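Local coordinates for uncharacterized protein (Bacteroides caccae, PDB 4L7A), which is of unknown function but is probably a zinc-dependent metallopeptidase of the HExxH type, at residues M142-A147 and P195-A200; L83-A88 and H148-K153; E29-V32 and D38-Y41; V118-G123 and E136-V141. All coordinates share one frame; numbering follows the deposited sequence. Where two conformers were deposited one is given.

Contact 1: M142-A147 and P195-A200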
# COMPACT_ATOMS: atom_id res chain seq x y z
N MSE A 142 -1.80 -1.05 0.70
CA MSE A 142 -1.10 -1.71 -0.38
C MSE A 142 0.16 -2.44 0.07
O MSE A 142 0.31 -3.62 -0.21
CB MSE A 142 -0.79 -0.73 -1.53
CG MSE A 142 -2.07 -0.32 -2.29
SE MSE A 142 -1.79 1.25 -3.42
CE MSE A 142 -1.27 0.24 -5.02
N HIS A 143 1.07 -1.73 0.75
CA HIS A 143 2.28 -2.38 1.27
C HIS A 143 1.94 -3.53 2.19
O HIS A 143 2.65 -4.52 2.25
CB HIS A 143 3.24 -1.40 1.98
CG HIS A 143 3.79 -0.36 1.07
ND1 HIS A 143 4.63 -0.68 0.02
CD2 HIS A 143 3.57 0.97 1.00
CE1 HIS A 143 4.93 0.43 -0.64
NE2 HIS A 143 4.29 1.44 -0.08
N HIS A 144 0.85 -3.42 2.90
CA HIS A 144 0.45 -4.50 3.80
C HIS A 144 0.16 -5.75 2.92
O HIS A 144 0.65 -6.82 3.20
CB HIS A 144 -0.77 -4.12 4.65
CG HIS A 144 -1.39 -5.27 5.39
ND1 HIS A 144 -1.57 -5.26 6.76
CD2 HIS A 144 -1.92 -6.44 4.96
CE1 HIS A 144 -2.17 -6.38 7.13
NE2 HIS A 144 -2.42 -7.10 6.05
N GLU A 145 -0.63 -5.60 1.89
CA GLU A 145 -1.02 -6.74 1.00
C GLU A 145 0.15 -7.28 0.23
O GLU A 145 0.23 -8.51 0.05
CB GLU A 145 -2.09 -6.30 0.06
CG GLU A 145 -3.42 -5.95 0.78
CD GLU A 145 -4.10 -7.18 1.36
OE1 GLU A 145 -4.09 -8.25 0.67
OE2 GLU A 145 -4.60 -7.11 2.49
N PHE A 146 1.06 -6.41 -0.21
CA PHE A 146 2.25 -6.90 -0.89
C PHE A 146 3.10 -7.74 0.05
O PHE A 146 3.55 -8.81 -0.33
CB PHE A 146 3.04 -5.81 -1.56
CG PHE A 146 2.22 -4.91 -2.43
CD1 PHE A 146 1.04 -5.34 -3.02
CD2 PHE A 146 2.61 -3.60 -2.65
CE1 PHE A 146 0.28 -4.47 -3.81
CE2 PHE A 146 1.87 -2.76 -3.45
CZ PHE A 146 0.71 -3.19 -4.02
N ALA A 147 3.23 -7.31 1.29
CA ALA A 147 3.96 -8.05 2.25
C ALA A 147 3.35 -9.40 2.48
O ALA A 147 4.06 -10.41 2.56
CB ALA A 147 4.07 -7.27 3.58
N PRO A 195 -0.95 -13.22 14.19
CA PRO A 195 0.44 -13.01 13.78
C PRO A 195 0.63 -12.68 12.31
O PRO A 195 1.49 -11.86 11.99
CB PRO A 195 1.13 -14.37 14.11
CG PRO A 195 0.28 -15.00 15.09
CD PRO A 195 -1.11 -14.50 14.91
N SER A 196 -0.11 -13.32 11.41
CA SER A 196 0.11 -13.02 9.95
C SER A 196 -0.25 -11.55 9.61
O SER A 196 0.39 -10.91 8.78
CB SER A 196 -0.70 -13.98 9.08
OG SER A 196 -2.07 -13.74 9.38
N GLU A 197 -1.25 -10.98 10.28
CA GLU A 197 -1.55 -9.56 10.10
C GLU A 197 -0.55 -8.64 10.82
O GLU A 197 -0.23 -7.54 10.32
CB GLU A 197 -3.01 -9.23 10.43
CG GLU A 197 -3.93 -9.48 9.22
CD GLU A 197 -3.97 -10.92 8.87
OE1 GLU A 197 -4.52 -11.68 9.71
OE2 GLU A 197 -3.39 -11.31 7.81
N ASP A 198 -0.05 -9.10 11.96
CA ASP A 198 0.94 -8.38 12.76
C ASP A 198 2.20 -8.12 11.91
O ASP A 198 2.61 -6.98 11.73
CB ASP A 198 1.25 -9.20 14.03
CG ASP A 198 2.19 -8.52 15.00
OD1 ASP A 198 2.89 -7.54 14.66
OD2 ASP A 198 2.22 -8.97 16.16
N ILE A 199 2.76 -9.14 11.33
CA ILE A 199 3.94 -8.92 10.56
C ILE A 199 3.67 -8.07 9.27
O ILE A 199 4.52 -7.23 8.91
CB ILE A 199 4.68 -10.21 10.30
CG1 ILE A 199 6.00 -9.89 9.64
CG2 ILE A 199 3.82 -11.24 9.50
CD1 ILE A 199 6.90 -11.10 9.46
N ALA A 200 2.51 -8.22 8.61
CA ALA A 200 2.19 -7.38 7.48
C ALA A 200 2.07 -5.89 7.90
O ALA A 200 2.50 -5.02 7.17
CB ALA A 200 0.89 -7.83 6.75
O HOH W 1 -1.91 -10.20 5.88

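Contact 2: L83-A88 and H148-K153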
# COMPACT_ATOMS: atom_id res chain seq x y z
N LEU A 83 13.65 -5.81 -10.11
CA LEU A 83 12.43 -6.01 -10.84
C LEU A 83 11.78 -7.31 -10.41
O LEU A 83 10.55 -7.37 -10.24
CB LEU A 83 12.68 -5.98 -12.33
CG LEU A 83 11.40 -6.06 -13.15
CD1 LEU A 83 10.67 -4.72 -13.10
CD2 LEU A 83 11.68 -6.50 -14.64
N ASP A 84 12.59 -8.32 -10.13
CA ASP A 84 12.07 -9.63 -9.75
C ASP A 84 11.34 -9.61 -8.44
O ASP A 84 10.30 -10.24 -8.27
CB ASP A 84 13.19 -10.65 -9.68
CG ASP A 84 13.68 -11.04 -11.05
OD1 ASP A 84 12.90 -10.96 -11.99
OD2 ASP A 84 14.86 -11.41 -11.21
N PHE A 85 11.86 -8.83 -7.51
CA PHE A 85 11.19 -8.64 -6.21
C PHE A 85 9.85 -7.96 -6.41
O PHE A 85 8.79 -8.41 -5.94
CB PHE A 85 12.10 -7.81 -5.30
CG PHE A 85 11.43 -7.29 -4.08
CD1 PHE A 85 11.13 -8.14 -3.03
CD2 PHE A 85 11.13 -5.96 -3.96
CE1 PHE A 85 10.51 -7.69 -1.91
CE2 PHE A 85 10.52 -5.45 -2.80
CZ PHE A 85 10.20 -6.32 -1.78
N THR A 86 9.87 -6.86 -7.15
CA THR A 86 8.64 -6.10 -7.40
C THR A 86 7.59 -6.97 -8.01
O THR A 86 6.45 -6.97 -7.55
CB THR A 86 8.90 -4.87 -8.29
OG1 THR A 86 9.99 -4.15 -7.74
CG2 THR A 86 7.68 -3.94 -8.36
N ARG A 87 7.98 -7.75 -9.01
CA ARG A 87 7.05 -8.65 -9.67
C ARG A 87 6.54 -9.70 -8.72
O ARG A 87 5.44 -10.18 -8.90
CB ARG A 87 7.67 -9.31 -10.93
CG ARG A 87 7.83 -8.31 -12.09
CD ARG A 87 8.87 -8.76 -13.15
NE ARG A 87 8.37 -9.94 -13.85
CZ ARG A 87 7.41 -9.93 -14.80
NH1 ARG A 87 6.80 -8.81 -15.19
NH2 ARG A 87 7.06 -11.06 -15.39
N ALA A 88 7.35 -10.12 -7.75
CA ALA A 88 6.95 -11.23 -6.88
C ALA A 88 5.80 -10.89 -5.94
O ALA A 88 5.12 -11.79 -5.51
CB ALA A 88 8.13 -11.75 -6.05
N HIS A 148 2.04 -9.46 2.58
CA HIS A 148 1.37 -10.71 2.71
C HIS A 148 1.65 -11.74 1.56
O HIS A 148 1.85 -12.92 1.80
CB HIS A 148 -0.08 -10.43 2.85
CG HIS A 148 -0.86 -11.65 3.11
ND1 HIS A 148 -0.73 -12.35 4.29
CD2 HIS A 148 -1.71 -12.35 2.32
CE1 HIS A 148 -1.50 -13.43 4.23
NE2 HIS A 148 -2.10 -13.45 3.05
N ILE A 149 1.72 -11.27 0.31
CA ILE A 149 2.10 -12.11 -0.84
C ILE A 149 3.53 -12.59 -0.67
O ILE A 149 3.84 -13.76 -0.96
CB ILE A 149 1.93 -11.34 -2.17
CG1 ILE A 149 0.43 -11.11 -2.46
CG2 ILE A 149 2.53 -12.11 -3.35
CD1 ILE A 149 0.18 -10.08 -3.63
N LEU A 150 4.42 -11.71 -0.20
CA LEU A 150 5.78 -12.17 0.06
C LEU A 150 5.76 -13.35 1.05
O LEU A 150 6.45 -14.40 0.85
CB LEU A 150 6.67 -11.06 0.59
CG LEU A 150 6.94 -9.87 -0.33
CD1 LEU A 150 7.66 -8.75 0.39
CD2 LEU A 150 7.74 -10.35 -1.60
N HIS A 151 5.00 -13.18 2.12
CA HIS A 151 4.90 -14.22 3.16
C HIS A 151 4.35 -15.54 2.67
O HIS A 151 4.82 -16.55 3.12
CB HIS A 151 4.11 -13.76 4.34
CG HIS A 151 4.64 -12.49 4.91
ND1 HIS A 151 3.86 -11.61 5.60
CD2 HIS A 151 5.89 -11.94 4.85
CE1 HIS A 151 4.59 -10.55 5.94
NE2 HIS A 151 5.84 -10.75 5.53
N GLN A 152 3.40 -15.50 1.75
CA GLN A 152 2.85 -16.71 1.12
C GLN A 152 3.88 -17.43 0.28
O GLN A 152 3.99 -18.65 0.35
CB GLN A 152 1.63 -16.38 0.24
CG GLN A 152 0.43 -15.88 1.06
CD GLN A 152 -0.87 -15.56 0.24
OE1 GLN A 152 -0.85 -14.81 -0.75
NE2 GLN A 152 -1.99 -16.13 0.68
N LYS A 153 4.68 -16.68 -0.47
CA LYS A 153 5.70 -17.29 -1.31
C LYS A 153 6.90 -17.78 -0.53
O LYS A 153 7.44 -18.86 -0.82
CB LYS A 153 6.16 -16.32 -2.35
CG LYS A 153 5.13 -16.02 -3.44
CD LYS A 153 5.84 -15.20 -4.47
CE LYS A 153 5.11 -15.17 -5.79
NZ LYS A 153 3.78 -14.65 -5.60

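Contact 3: E29-V32 and D38-Y41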
# COMPACT_ATOMS: atom_id res chain seq x y z
N GLU A 29 2.98 0.06 -21.59
CA GLU A 29 4.41 0.21 -21.51
C GLU A 29 4.92 0.34 -20.07
O GLU A 29 6.00 -0.09 -19.77
CB GLU A 29 4.87 1.35 -22.42
CG GLU A 29 4.51 1.07 -23.92
CD GLU A 29 4.63 2.28 -24.84
OE1 GLU A 29 4.97 3.40 -24.41
OE2 GLU A 29 4.37 2.11 -26.03
N ASN A 30 4.14 0.92 -19.18
CA ASN A 30 4.63 1.15 -17.84
C ASN A 30 4.12 0.19 -16.74
O ASN A 30 4.65 0.22 -15.65
CB ASN A 30 4.32 2.58 -17.39
CG ASN A 30 5.19 3.60 -18.07
OD1 ASN A 30 6.24 3.95 -17.57
ND2 ASN A 30 4.79 4.03 -19.26
N TYR A 31 3.06 -0.56 -16.98
CA TYR A 31 2.47 -1.45 -16.00
C TYR A 31 2.47 -2.89 -16.53
O TYR A 31 3.01 -3.78 -15.89
CB TYR A 31 1.04 -1.02 -15.63
CG TYR A 31 0.98 0.02 -14.49
CD1 TYR A 31 1.16 1.35 -14.74
CD2 TYR A 31 0.75 -0.36 -13.20
CE1 TYR A 31 1.11 2.30 -13.71
CE2 TYR A 31 0.69 0.57 -12.16
CZ TYR A 31 0.85 1.90 -12.42
OH TYR A 31 0.80 2.82 -11.41
N VAL A 32 1.93 -3.08 -17.72
CA VAL A 32 1.78 -4.42 -18.29
C VAL A 32 3.12 -5.01 -18.64
O VAL A 32 3.48 -6.06 -18.11
CB VAL A 32 0.94 -4.46 -19.57
CG1 VAL A 32 0.85 -5.94 -20.08
CG2 VAL A 32 -0.46 -3.95 -19.34
N ASP A 38 -2.44 -5.30 -14.77
CA ASP A 38 -3.47 -4.73 -15.61
C ASP A 38 -4.06 -3.57 -14.82
O ASP A 38 -4.78 -3.77 -13.83
CB ASP A 38 -4.46 -5.85 -15.94
CG ASP A 38 -5.57 -5.44 -16.90
OD1 ASP A 38 -5.51 -4.36 -17.54
OD2 ASP A 38 -6.53 -6.23 -16.98
N PHE A 39 -3.78 -2.35 -15.25
CA PHE A 39 -4.32 -1.15 -14.59
C PHE A 39 -5.54 -0.62 -15.34
O PHE A 39 -5.42 -0.14 -16.44
CB PHE A 39 -3.22 -0.11 -14.56
CG PHE A 39 -3.49 1.13 -13.73
CD1 PHE A 39 -4.37 2.11 -14.15
CD2 PHE A 39 -2.73 1.39 -12.57
CE1 PHE A 39 -4.53 3.26 -13.42
CE2 PHE A 39 -2.90 2.55 -11.82
CZ PHE A 39 -3.83 3.48 -12.25
N LYS A 40 -6.72 -0.67 -14.73
CA LYS A 40 -7.95 -0.32 -15.43
C LYS A 40 -8.56 0.99 -14.91
O LYS A 40 -8.70 1.19 -13.70
CB LYS A 40 -8.97 -1.44 -15.29
CG LYS A 40 -8.50 -2.78 -15.81
CD LYS A 40 -9.69 -3.69 -16.04
CE LYS A 40 -9.26 -5.10 -16.37
NZ LYS A 40 -10.47 -5.96 -16.45
N TYR A 41 -8.88 1.88 -15.84
CA TYR A 41 -9.56 3.12 -15.50
C TYR A 41 -10.87 3.28 -16.21
O TYR A 41 -11.72 4.03 -15.73
CB TYR A 41 -8.68 4.31 -15.78
CG TYR A 41 -8.45 4.54 -17.22
CD1 TYR A 41 -7.50 3.81 -17.90
CD2 TYR A 41 -9.18 5.48 -17.91
CE1 TYR A 41 -7.29 4.01 -19.28
CE2 TYR A 41 -9.00 5.68 -19.27
CZ TYR A 41 -8.03 4.95 -19.94
OH TYR A 41 -7.88 5.14 -21.27

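Contact 4: V118-G123 and E136-V141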
# COMPACT_ATOMS: atom_id res chain seq x y z
N VAL A 118 -6.64 -4.92 -6.52
CA VAL A 118 -6.75 -3.71 -5.66
C VAL A 118 -7.61 -2.69 -6.41
O VAL A 118 -7.33 -2.38 -7.57
CB VAL A 118 -5.39 -3.09 -5.34
CG1 VAL A 118 -5.52 -1.89 -4.37
CG2 VAL A 118 -4.46 -4.04 -4.66
N THR A 119 -8.63 -2.17 -5.76
CA THR A 119 -9.44 -1.14 -6.30
C THR A 119 -9.22 0.09 -5.49
O THR A 119 -9.29 0.03 -4.28
CB THR A 119 -10.92 -1.52 -6.23
OG1 THR A 119 -11.12 -2.69 -7.03
CG2 THR A 119 -11.79 -0.40 -6.74
N LEU A 120 -8.95 1.21 -6.14
CA LEU A 120 -8.79 2.44 -5.47
C LEU A 120 -9.93 3.38 -5.86
O LEU A 120 -10.18 3.60 -7.05
CB LEU A 120 -7.48 3.09 -5.86
CG LEU A 120 -6.22 2.24 -5.77
CD1 LEU A 120 -5.06 3.04 -6.25
CD2 LEU A 120 -6.02 1.84 -4.31
N TYR A 121 -10.57 3.97 -4.85
CA TYR A 121 -11.62 4.93 -5.03
C TYR A 121 -10.97 6.31 -4.94
O TYR A 121 -10.23 6.62 -3.98
CB TYR A 121 -12.72 4.72 -3.96
CG TYR A 121 -13.47 3.45 -4.20
CD1 TYR A 121 -13.07 2.24 -3.67
CD2 TYR A 121 -14.63 3.45 -4.98
CE1 TYR A 121 -13.78 1.06 -3.95
CE2 TYR A 121 -15.34 2.32 -5.23
CZ TYR A 121 -14.91 1.12 -4.74
OH TYR A 121 -15.70 0.01 -5.03
N MSE A 122 -11.27 7.13 -5.94
CA MSE A 122 -10.65 8.44 -6.06
C MSE A 122 -11.58 9.51 -6.59
O MSE A 122 -12.59 9.22 -7.17
CB MSE A 122 -9.39 8.39 -6.98
CG MSE A 122 -9.40 7.36 -8.06
SE MSE A 122 -10.63 7.63 -9.58
CE MSE A 122 -9.61 8.89 -10.64
N GLY A 123 -11.16 10.76 -6.42
CA GLY A 123 -11.89 11.93 -6.91
C GLY A 123 -11.10 13.16 -6.53
O GLY A 123 -10.08 13.07 -5.85
N GLU A 136 -2.58 7.16 4.13
CA GLU A 136 -3.77 6.73 4.85
C GLU A 136 -4.78 6.06 3.86
O GLU A 136 -5.29 5.03 4.16
CB GLU A 136 -4.40 7.88 5.59
CG GLU A 136 -5.63 7.54 6.37
CD GLU A 136 -6.46 8.80 6.79
OE1 GLU A 136 -5.99 9.96 6.71
OE2 GLU A 136 -7.61 8.61 7.22
N TYR A 137 -5.03 6.64 2.70
CA TYR A 137 -6.06 6.17 1.84
C TYR A 137 -5.66 4.93 1.05
O TYR A 137 -6.51 4.12 0.73
CB TYR A 137 -6.40 7.27 0.80
CG TYR A 137 -6.96 8.55 1.34
CD1 TYR A 137 -7.74 8.58 2.49
CD2 TYR A 137 -6.71 9.77 0.69
CE1 TYR A 137 -8.26 9.79 2.99
CE2 TYR A 137 -7.23 10.99 1.19
CZ TYR A 137 -8.01 10.98 2.33
OH TYR A 137 -8.51 12.16 2.84
N TYR A 138 -4.38 4.82 0.69
CA TYR A 138 -3.93 3.92 -0.32
C TYR A 138 -2.66 3.16 -0.01
O TYR A 138 -2.71 1.95 -0.08
CB TYR A 138 -3.68 4.61 -1.65
CG TYR A 138 -4.81 5.44 -2.20
CD1 TYR A 138 -6.11 4.92 -2.32
CD2 TYR A 138 -4.58 6.71 -2.64
CE1 TYR A 138 -7.16 5.68 -2.85
CE2 TYR A 138 -5.59 7.49 -3.21
CZ TYR A 138 -6.90 6.97 -3.31
OH TYR A 138 -7.89 7.76 -3.88
N PHE A 139 -1.54 3.83 0.29
CA PHE A 139 -0.28 3.10 0.23
C PHE A 139 -0.07 2.17 1.42
O PHE A 139 0.50 1.11 1.26
CB PHE A 139 0.94 4.01 0.10
CG PHE A 139 1.05 4.68 -1.21
CD1 PHE A 139 1.14 3.93 -2.36
CD2 PHE A 139 1.10 6.03 -1.30
CE1 PHE A 139 1.19 4.56 -3.61
CE2 PHE A 139 1.19 6.66 -2.51
CZ PHE A 139 1.21 5.93 -3.66
N LYS A 140 -0.52 2.58 2.60
CA LYS A 140 -0.38 1.70 3.79
C LYS A 140 -0.99 0.31 3.52
O LYS A 140 -0.35 -0.74 3.71
CB LYS A 140 -0.98 2.37 5.03
CG LYS A 140 -1.42 1.43 6.15
CD LYS A 140 -0.21 0.95 6.87
CE LYS A 140 -0.53 -0.21 7.85
NZ LYS A 140 -1.79 -0.03 8.61
N VAL A 141 -2.26 0.29 3.15
CA VAL A 141 -2.92 -1.00 2.85
C VAL A 141 -2.25 -1.76 1.71
O VAL A 141 -2.13 -2.99 1.76
CB VAL A 141 -4.41 -0.79 2.51
CG1 VAL A 141 -5.01 -2.06 2.13
CG2 VAL A 141 -5.11 -0.26 3.78

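Contact 1: M142-A147 and P195-A200
H144 and A200 bring helix 131-153 against helix 195-208 at what is probably the active site of a zincin-type metallopeptidase: H144, E145 and H148 spell HExxH on the first helix, and E197 faces them from the second. The two short helical segments meet at 123°, 9.3 Å apart at their closest, and H144 and A200 have the nearest CA atoms.

Apolar packing centres on the H144 imidazole. The methyl group CB of A200 sits over one ring face, 3.4 Å from the centroid and 7° off the ring normal, a nearly upright CH-pi contact. CG of H144 is anti to the backbone N (chi1 169°), which swings the ring toward helix 195-208. A147 adds its CB against CA of A200 at 4.3 Å.

Polar contacts fix the ring's rotation. ND1 of H144 is hydrogen-bonded to E201, one turn beyond E197, which leaves NE2 turned toward E197. The E201 carboxylate resembles the second-shell acid that orients the first histidine in gluzincins. E197, whose OE1 also forms a salt bridge with K194, probably corresponds to their third zinc ligand. With an alanine in place of H144, E201 would probably lose its imidazole partner and the A200 methyl its ring, and a likely metal ligand would go.

A water bridges the two side chains, 3.1 Å from NE2 of H144, and donates a hydrogen bond of 2.7 Å to OE2 of E197.

Contact 2: L83-A88 and H148-K153
F85 and A88 on the short helix 83-88 meet I149, L150 and K153 in a partly buried helix-helix contact at the C-terminal end of helix 131-153. The segments run at 98° to one another, their axes 10.6 Å apart at closest, and 205 Å² is buried between them.

The apolar half is a corner of ring against methyls. CE1 of F85 approaches CD1 of L150 at 3.8 Å and CD2 at almost the same distance, so one ring corner faces the fork of the leucine; the two side chains cross at about a right angle. M240 of helix 211-244 touches both F85 and L150, and W244 touches both A88 and L150.

Helix 131-153 is the one that carries the HExxH motif, and these residues belong to its last turns, beyond H148. Here the polar half of the contact is made: NZ of K153 donates to the carbonyl O of A88 at 3.2 Å, arriving in the carbonyl plane with a C=O...N angle of 155°. The lysine chain is extended until its last torsion, where a bend (chi4 58°) turns the ammonium group to the carbonyl at the end of helix 83-88. CE of K153 rests 3.4 Å from the same O, as does CG2 of I149, so a methyl and the lysine chain both crowd this oxygen.

Contact 3: E29-V32 and D38-Y41
Y31 sits in a wider, pi-type turn of helix 17-35 and F39 in the extended strand 38-40; the two segments are joined by just five residues, the first three still helical, and both side chains set out toward the other segment. No hydrogen bond links the segments; two aromatic rings do the work.

The rings form an edge-to-face pair, more tilted than a perpendicular T: the planes are at 55° and the centroids 4.8 Å apart. F39 supplies the edge. Its CD2 stands 3.5 Å above the plane of the Y31 ring, displaced toward the rim rather than over the centre, and its closest neighbour there is CE2 of Y31, with CZ hardly farther. CE2 of F39 follows the same edge outward and lies 3.7 Å from the phenol OH of Y31. A chi1 of -170° carries the F39 ring toward Y31, and the ring's own rotation about CB-CG turns the CD2-CE2 edge to the tyrosine. The hydroxyl itself is bound to the backbone O of A66, and this fixes the far end of the ring against which F39 leans.

Helix 59-81 flanks the pair, touching Y31 through V69 and L74 and F39 through A66. W26 and L27 of helix 17-35 add to the surround, and I94 and L96 of strand 93-98 lie against F39. Strand 38-40, an outermost strand of the mixed sheet, is hydrogen-bonded through its backbone to the parallel strand 93-98.

Contact 4: V118-G123 and E136-V141
The ring of Y138 crosses L120 at a slant and brings its hydroxyl to the backbone of Y121, so one side chain of helix 131-153 reaches strand 115-122. Strand and helix segments run nearly antiparallel, at 162°, with 9.5 Å between their axes.

Between ring and leucine, CD2 of L120 touches CD1 of Y138 at 3.7 Å, and CB of L120 lies near CE1. Farther along, the Y121 carbonyl O lies at the ring edge, in its plane. The phenol OH donates to this O at 2.6 Å, a short bond with a C=O...O angle of 132° and the donor tilted 33° from the carbonyl plane. The first torsion of Y138 sets CG beside its backbone N, and from there the ring runs toward the strand. CB of selenomethionine M122 closes on the same hydroxyl at 3.5 Å. A phenylalanine in place of Y138 would probably keep the leucine contact but leave the Y121 carbonyl without this donor, so the ring's far end would be less firmly held.

W125 and L126, in the loop that leads from strand to helix, pack on Y138 as well. Strand 115-122 lies between the parallel strand 93-98 and the antiparallel edge strand 107-112. A mixed sheet with an antiparallel edge strand, backed by the HExxH helix, is consistent with the N-terminal subdomain of zincin metallopeptidases.

How the contacts relate
From the N terminus, contact 3 closes first, a short local connection that sets helix 17-35 against the edge strand 38-40. Contact 2 opens next at helix 83-88, and the other three strands of the sheet follow. Contact 4 opens and closes within that span, joining strand 115-122 to the early part of helix 131-153. Contact 1 opens directly after contact 4; contact 2 closes at 148-153 and contact 1 only at 195-200, so the two cross. Helix 131-153 serves contacts 4, 1 and 2 in succession, tying sheet, helix 195-208 and helix 83-88 together. Contacts 1 and 2 also touch, I199 CG2 lying 3.7 Å from H151 CE1; the centres of contacts 1 and 3 are about 24 Å apart.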